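Alpha-1,2-mannosidase (PDB 1HCU) probably trims the alpha-1,2-linked mannose residues from high-mannose N-glycans on glycoproteins, as a calcium-dependent hydrolase of glycoside hydrolase family 47. Local coordinates at residues G213-F225 against Q234-Y248. Sequence-based numbering, arbitrary orientation.
Sequences GSPEAWPGLIGTF and QDSSGSWSGLMDSFY
The carboxylate of D235 grips two successive backbone N-H groups, T224 N at 2.7 Å from OD1 and F225 N at 3.0 Å from OD2, each on the syn lone pair. Its CG lies between backbone N and carbonyl carbon (chi1 65°), which brings the carboxylate round to the 213-225 loop although CB points away from it, and the anti lone pair of OD1 also takes S237 N, closing an Asx turn. Aspartate, short and two-pronged, suits this threefold task; an alanine here would probably leave the T224 and F225 amides without their acceptors and the turn free to shift. T224 answers with its hydroxyl, OG1 donating to S237 O from well above the carbonyl plane, while its methyl packs on L243 CB. G223 runs beside D235, where a side chain would strike D235 O.

Deeper in, buried apolar side chains pack tightly. I222 sends CD1 to within 3.4 Å of F247 CE1, and the L221 side chain crosses Y248 at about a right angle, CD2 3.9 Å from CZ. The flexible chain of M244, bent at chi3, tucks its methyl beside the I222 and G223 carbonyls; Y296 OH of strand 292-297 hydrogen-bonds I222 O.

Toward the surface the contact is looser and more polar. S236 OG donates to P215 O (2.7 Å), in the carbonyl plane, and a water 2.9 Å from both P215 O and D235 O probably links them. Exposed Q234 and L243 meet F225 obliquely, NE2 near CB and CD1 4.0 Å from CZ. Thus the D235 carboxylate, itself held by an Asx turn, ties the irregular loop to the segment leading into helix 245-257, whose D245 is a predicted active-site residue of the family 47 (alpha/alpha) barrel.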
loop_
_atom_site.group_PDB
_atom_site.type_symbol
_atom_site.label_atom_id
_atom_site.label_comp_id
_atom_site.label_asym_id
_atom_site.label_seq_id
_atom_site.Cartn_x
_atom_site.Cartn_y
_atom_site.Cartn_z
ATOM N N GLY A 213 26.378 -5.078 -9.065
ATOM C CA GLY A 213 26.954 -5.218 -7.739
ATOM C C GLY A 213 26.708 -6.640 -7.263
ATOM O O GLY A 213 27.144 -7.599 -7.900
ATOM N N SER A 214 26.000 -6.795 -6.152
ATOM C CA SER A 214 25.705 -8.127 -5.639
ATOM C C SER A 214 24.865 -8.900 -6.654
ATOM O O SER A 214 23.967 -8.337 -7.282
ATOM C CB SER A 214 24.950 -8.025 -4.317
ATOM O OG SER A 214 25.708 -7.297 -3.367
ATOM N N PRO A 215 25.154 -10.201 -6.840
ATOM C CA PRO A 215 24.399 -11.026 -7.793
ATOM C C PRO A 215 22.955 -11.197 -7.336
ATOM O O PRO A 215 22.670 -11.169 -6.136
ATOM C CB PRO A 215 25.163 -12.345 -7.784
ATOM C CG PRO A 215 25.630 -12.431 -6.366
ATOM C CD PRO A 215 26.128 -11.018 -6.095
ATOM N N GLU A 216 22.040 -11.358 -8.285
ATOM C CA GLU A 216 20.634 -11.534 -7.937
ATOM C C GLU A 216 20.456 -12.902 -7.303
ATOM O O GLU A 216 21.028 -13.876 -7.775
ATOM C CB GLU A 216 19.766 -11.436 -9.188
ATOM C CG GLU A 216 19.983 -10.159 -9.959
ATOM C CD GLU A 216 19.268 -10.159 -11.287
ATOM O OE1 GLU A 216 18.040 -9.954 -11.315
ATOM O OE2 GLU A 216 19.948 -10.377 -12.307
ATOM N N ALA A 217 19.675 -12.977 -6.232
ATOM C CA ALA A 217 19.446 -14.259 -5.575
ATOM C C ALA A 217 18.898 -15.186 -6.642
ATOM O O ALA A 217 19.293 -16.348 -6.747
ATOM C CB ALA A 217 18.446 -14.104 -4.455
ATOM N N TRP A 218 17.979 -14.641 -7.430
ATOM C CA TRP A 218 17.337 -15.353 -8.524
ATOM C C TRP A 218 16.976 -14.290 -9.545
ATOM O O TRP A 218 16.840 -13.121 -9.206
ATOM C CB TRP A 218 16.074 -16.076 -8.039
ATOM C CG TRP A 218 16.344 -17.418 -7.416
ATOM C CD1 TRP A 218 16.772 -18.549 -8.054
ATOM C CD2 TRP A 218 16.227 -17.761 -6.030
ATOM N NE1 TRP A 218 16.933 -19.573 -7.150
ATOM C CE2 TRP A 218 16.605 -19.118 -5.900
ATOM C CE3 TRP A 218 15.840 -17.051 -4.881
ATOM C CZ2 TRP A 218 16.608 -19.780 -4.670
ATOM C CZ3 TRP A 218 15.843 -17.711 -3.656
ATOM C CH2 TRP A 218 16.226 -19.062 -3.563
ATOM N N PRO A 219 16.821 -14.681 -10.813
ATOM C CA PRO A 219 16.476 -13.710 -11.857
ATOM C C PRO A 219 15.292 -12.837 -11.435
ATOM O O PRO A 219 14.217 -13.345 -11.121
ATOM C CB PRO A 219 16.158 -14.601 -13.058
ATOM C CG PRO A 219 17.046 -15.807 -12.833
ATOM C CD PRO A 219 16.869 -16.054 -11.351
ATOM N N GLY A 220 15.497 -11.525 -11.412
ATOM C CA GLY A 220 14.422 -10.627 -11.026
ATOM C C GLY A 220 14.349 -10.325 -9.536
ATOM O O GLY A 220 13.760 -9.321 -9.140
ATOM N N LEU A 221 14.939 -11.187 -8.711
ATOM C CA LEU A 221 14.936 -10.987 -7.266
ATOM C C LEU A 221 16.218 -10.280 -6.834
ATOM O O LEU A 221 17.232 -10.915 -6.510
ATOM C CB LEU A 221 14.781 -12.329 -6.539
ATOM C CG LEU A 221 13.440 -13.002 -6.854
ATOM C CD1 LEU A 221 13.299 -14.315 -6.086
ATOM C CD2 LEU A 221 12.301 -12.047 -6.491
ATOM N N ILE A 222 16.139 -8.953 -6.839
ATOM C CA ILE A 222 17.244 -8.062 -6.504
ATOM C C ILE A 222 17.505 -7.874 -5.017
ATOM O O ILE A 222 16.761 -8.370 -4.171
ATOM C CB ILE A 222 17.008 -6.661 -7.142
ATOM C CG1 ILE A 222 15.730 -6.015 -6.577
ATOM C CG2 ILE A 222 16.858 -6.814 -8.655
ATOM C CD1 ILE A 222 15.507 -4.559 -7.012
ATOM N N GLY A 223 18.573 -7.142 -4.714
ATOM C CA GLY A 223 18.942 -6.866 -3.332
ATOM C C GLY A 223 18.049 -5.786 -2.744
ATOM O O GLY A 223 17.196 -5.241 -3.440
ATOM N N THR A 224 18.263 -5.459 -1.473
ATOM C CA THR A 224 17.451 -4.477 -0.768
ATOM C C THR A 224 18.002 -3.048 -0.720
ATOM O O THR A 224 17.250 -2.086 -0.865
ATOM C CB THR A 224 17.191 -4.945 0.687
ATOM O OG1 THR A 224 16.551 -6.225 0.675
ATOM C CG2 THR A 224 16.299 -3.957 1.428
ATOM N N PHE A 225 19.306 -2.907 -0.512
ATOM C CA PHE A 225 19.911 -1.579 -0.417
ATOM C C PHE A 225 20.798 -1.188 -1.590
ATOM O O PHE A 225 21.633 -1.969 -2.049
ATOM C CB PHE A 225 20.688 -1.467 0.892
ATOM C CG PHE A 225 19.885 -1.877 2.099
ATOM C CD1 PHE A 225 20.107 -3.108 2.716
ATOM C CD2 PHE A 225 18.899 -1.035 2.610
ATOM C CE1 PHE A 225 19.361 -3.494 3.826
ATOM C CE2 PHE A 225 18.145 -1.412 3.719
ATOM C CZ PHE A 225 18.378 -2.643 4.329
ATOM N N GLN A 234 24.561 -3.877 -2.763
ATOM C CA GLN A 234 25.550 -4.373 -1.814
ATOM C C GLN A 234 25.102 -5.639 -1.085
ATOM O O GLN A 234 25.796 -6.121 -0.183
ATOM C CB GLN A 234 25.835 -3.293 -0.787
ATOM C CG GLN A 234 24.570 -2.697 -0.239
ATOM C CD GLN A 234 24.804 -1.990 1.055
ATOM O OE1 GLN A 234 25.635 -1.079 1.138
ATOM N NE2 GLN A 234 24.079 -2.403 2.091
ATOM N N ASP A 235 23.937 -6.163 -1.464
ATOM C CA ASP A 235 23.407 -7.372 -0.841
ATOM C C ASP A 235 22.507 -8.141 -1.811
ATOM O O ASP A 235 22.110 -7.616 -2.854
ATOM C CB ASP A 235 22.618 -7.003 0.415
ATOM C CG ASP A 235 21.373 -6.192 0.100
ATOM O OD1 ASP A 235 20.393 -6.779 -0.401
ATOM O OD2 ASP A 235 21.385 -4.964 0.344
ATOM N N SER A 236 22.193 -9.382 -1.458
ATOM C CA SER A 236 21.338 -10.218 -2.281
ATOM C C SER A 236 20.134 -10.710 -1.476
ATOM O O SER A 236 19.663 -11.829 -1.676
ATOM C CB SER A 236 22.131 -11.416 -2.810
ATOM O OG SER A 236 23.264 -10.985 -3.548
ATOM N N SER A 237 19.638 -9.873 -0.569
ATOM C CA SER A 237 18.494 -10.246 0.251
ATOM C C SER A 237 17.251 -9.451 -0.139
ATOM O O SER A 237 17.350 -8.380 -0.731
ATOM C CB SER A 237 18.799 -10.012 1.732
ATOM O OG SER A 237 18.840 -8.627 2.021
ATOM N N GLY A 238 16.080 -9.975 0.202
ATOM C CA GLY A 238 14.855 -9.279 -0.133
ATOM C C GLY A 238 13.636 -10.072 0.280
ATOM O O GLY A 238 13.765 -11.098 0.954
ATOM N N SER A 239 12.461 -9.606 -0.138
ATOM C CA SER A 239 11.195 -10.253 0.188
ATOM C C SER A 239 10.067 -9.464 -0.447
ATOM O O SER A 239 10.307 -8.520 -1.193
ATOM C CB SER A 239 10.972 -10.235 1.692
ATOM O OG SER A 239 10.701 -8.908 2.122
ATOM N N TRP A 240 8.832 -9.851 -0.137
ATOM C CA TRP A 240 7.676 -9.129 -0.641
ATOM C C TRP A 240 7.057 -8.293 0.481
ATOM O O TRP A 240 5.870 -7.973 0.453
ATOM C CB TRP A 240 6.641 -10.086 -1.244
ATOM C CG TRP A 240 7.031 -10.548 -2.622
ATOM C CD1 TRP A 240 8.048 -11.401 -2.943
ATOM C CD2 TRP A 240 6.460 -10.122 -3.866
ATOM N NE1 TRP A 240 8.150 -11.530 -4.306
ATOM C CE2 TRP A 240 7.191 -10.759 -4.901
ATOM C CE3 TRP A 240 5.405 -9.262 -4.207
ATOM C CZ2 TRP A 240 6.902 -10.566 -6.259
ATOM C CZ3 TRP A 240 5.113 -9.066 -5.562
ATOM C CH2 TRP A 240 5.861 -9.715 -6.570
ATOM N N SER A 241 7.869 -7.933 1.471
ATOM C CA SER A 241 7.372 -7.120 2.575
ATOM C C SER A 241 8.195 -5.839 2.755
ATOM O O SER A 241 8.682 -5.268 1.782
ATOM C CB SER A 241 7.344 -7.932 3.882
ATOM O OG SER A 241 8.645 -8.297 4.288
ATOM N N GLY A 242 8.331 -5.387 3.997
ATOM C CA GLY A 242 9.070 -4.165 4.270
ATOM C C GLY A 242 10.386 -4.000 3.534
ATOM O O GLY A 242 11.155 -4.951 3.395
ATOM N N LEU A 243 10.633 -2.783 3.053
ATOM C CA LEU A 243 11.863 -2.447 2.339
ATOM C C LEU A 243 11.963 -2.882 0.879
ATOM O O LEU A 243 12.916 -2.495 0.197
ATOM C CB LEU A 243 13.077 -3.007 3.086
ATOM C CG LEU A 243 13.268 -2.570 4.533
ATOM C CD1 LEU A 243 14.468 -3.317 5.088
ATOM C CD2 LEU A 243 13.460 -1.053 4.621
ATOM N N MET A 244 11.008 -3.672 0.390
ATOM C CA MET A 244 11.062 -4.129 -0.999
ATOM C C MET A 244 9.704 -4.245 -1.685
ATOM O O MET A 244 9.583 -3.960 -2.880
ATOM C CB MET A 244 11.792 -5.485 -1.070
ATOM C CG MET A 244 11.939 -6.078 -2.475
ATOM S SD MET A 244 13.056 -7.538 -2.501
ATOM C CE MET A 244 14.679 -6.726 -2.419
ATOM N N ASP A 245 8.683 -4.646 -0.930
ATOM C CA ASP A 245 7.335 -4.838 -1.471
ATOM C C ASP A 245 6.859 -3.927 -2.605
ATOM O O ASP A 245 6.648 -4.386 -3.730
ATOM C CB ASP A 245 6.295 -4.779 -0.346
ATOM C CG ASP A 245 6.488 -3.576 0.581
ATOM O OD1 ASP A 245 7.119 -2.566 0.177
ATOM O OD2 ASP A 245 5.992 -3.650 1.724
ATOM N N SER A 246 6.678 -2.642 -2.320
ATOM C CA SER A 246 6.158 -1.736 -3.338
ATOM C C SER A 246 6.991 -1.577 -4.615
ATOM O O SER A 246 6.487 -1.064 -5.609
ATOM C CB SER A 246 5.821 -0.364 -2.716
ATOM O OG SER A 246 6.868 0.152 -1.910
ATOM N N PHE A 247 8.249 -2.025 -4.598
ATOM C CA PHE A 247 9.097 -1.948 -5.793
ATOM C C PHE A 247 8.576 -2.894 -6.882
ATOM O O PHE A 247 8.391 -2.487 -8.029
ATOM C CB PHE A 247 10.550 -2.312 -5.473
ATOM C CG PHE A 247 11.346 -2.693 -6.690
ATOM C CD1 PHE A 247 11.644 -4.023 -6.951
ATOM C CD2 PHE A 247 11.704 -1.729 -7.626
ATOM C CE1 PHE A 247 12.283 -4.396 -8.140
ATOM C CE2 PHE A 247 12.339 -2.085 -8.813
ATOM C CZ PHE A 247 12.628 -3.422 -9.073
ATOM N N TYR A 248 8.365 -4.158 -6.515
ATOM C CA TYR A 248 7.839 -5.157 -7.443
ATOM C C TYR A 248 6.440 -4.740 -7.882
ATOM O O TYR A 248 6.076 -4.900 -9.049
ATOM C CB TYR A 248 7.767 -6.538 -6.775
ATOM C CG TYR A 248 9.122 -7.144 -6.495
ATOM C CD1 TYR A 248 9.419 -7.697 -5.250
ATOM C CD2 TYR A 248 10.116 -7.137 -7.467
ATOM C CE1 TYR A 248 10.677 -8.221 -4.982
ATOM C CE2 TYR A 248 11.371 -7.657 -7.212
ATOM C CZ TYR A 248 11.647 -8.193 -5.969
ATOM O OH TYR A 248 12.905 -8.685 -5.712
HETATM O O HOH W 1 21.599 -8.592 -5.498
#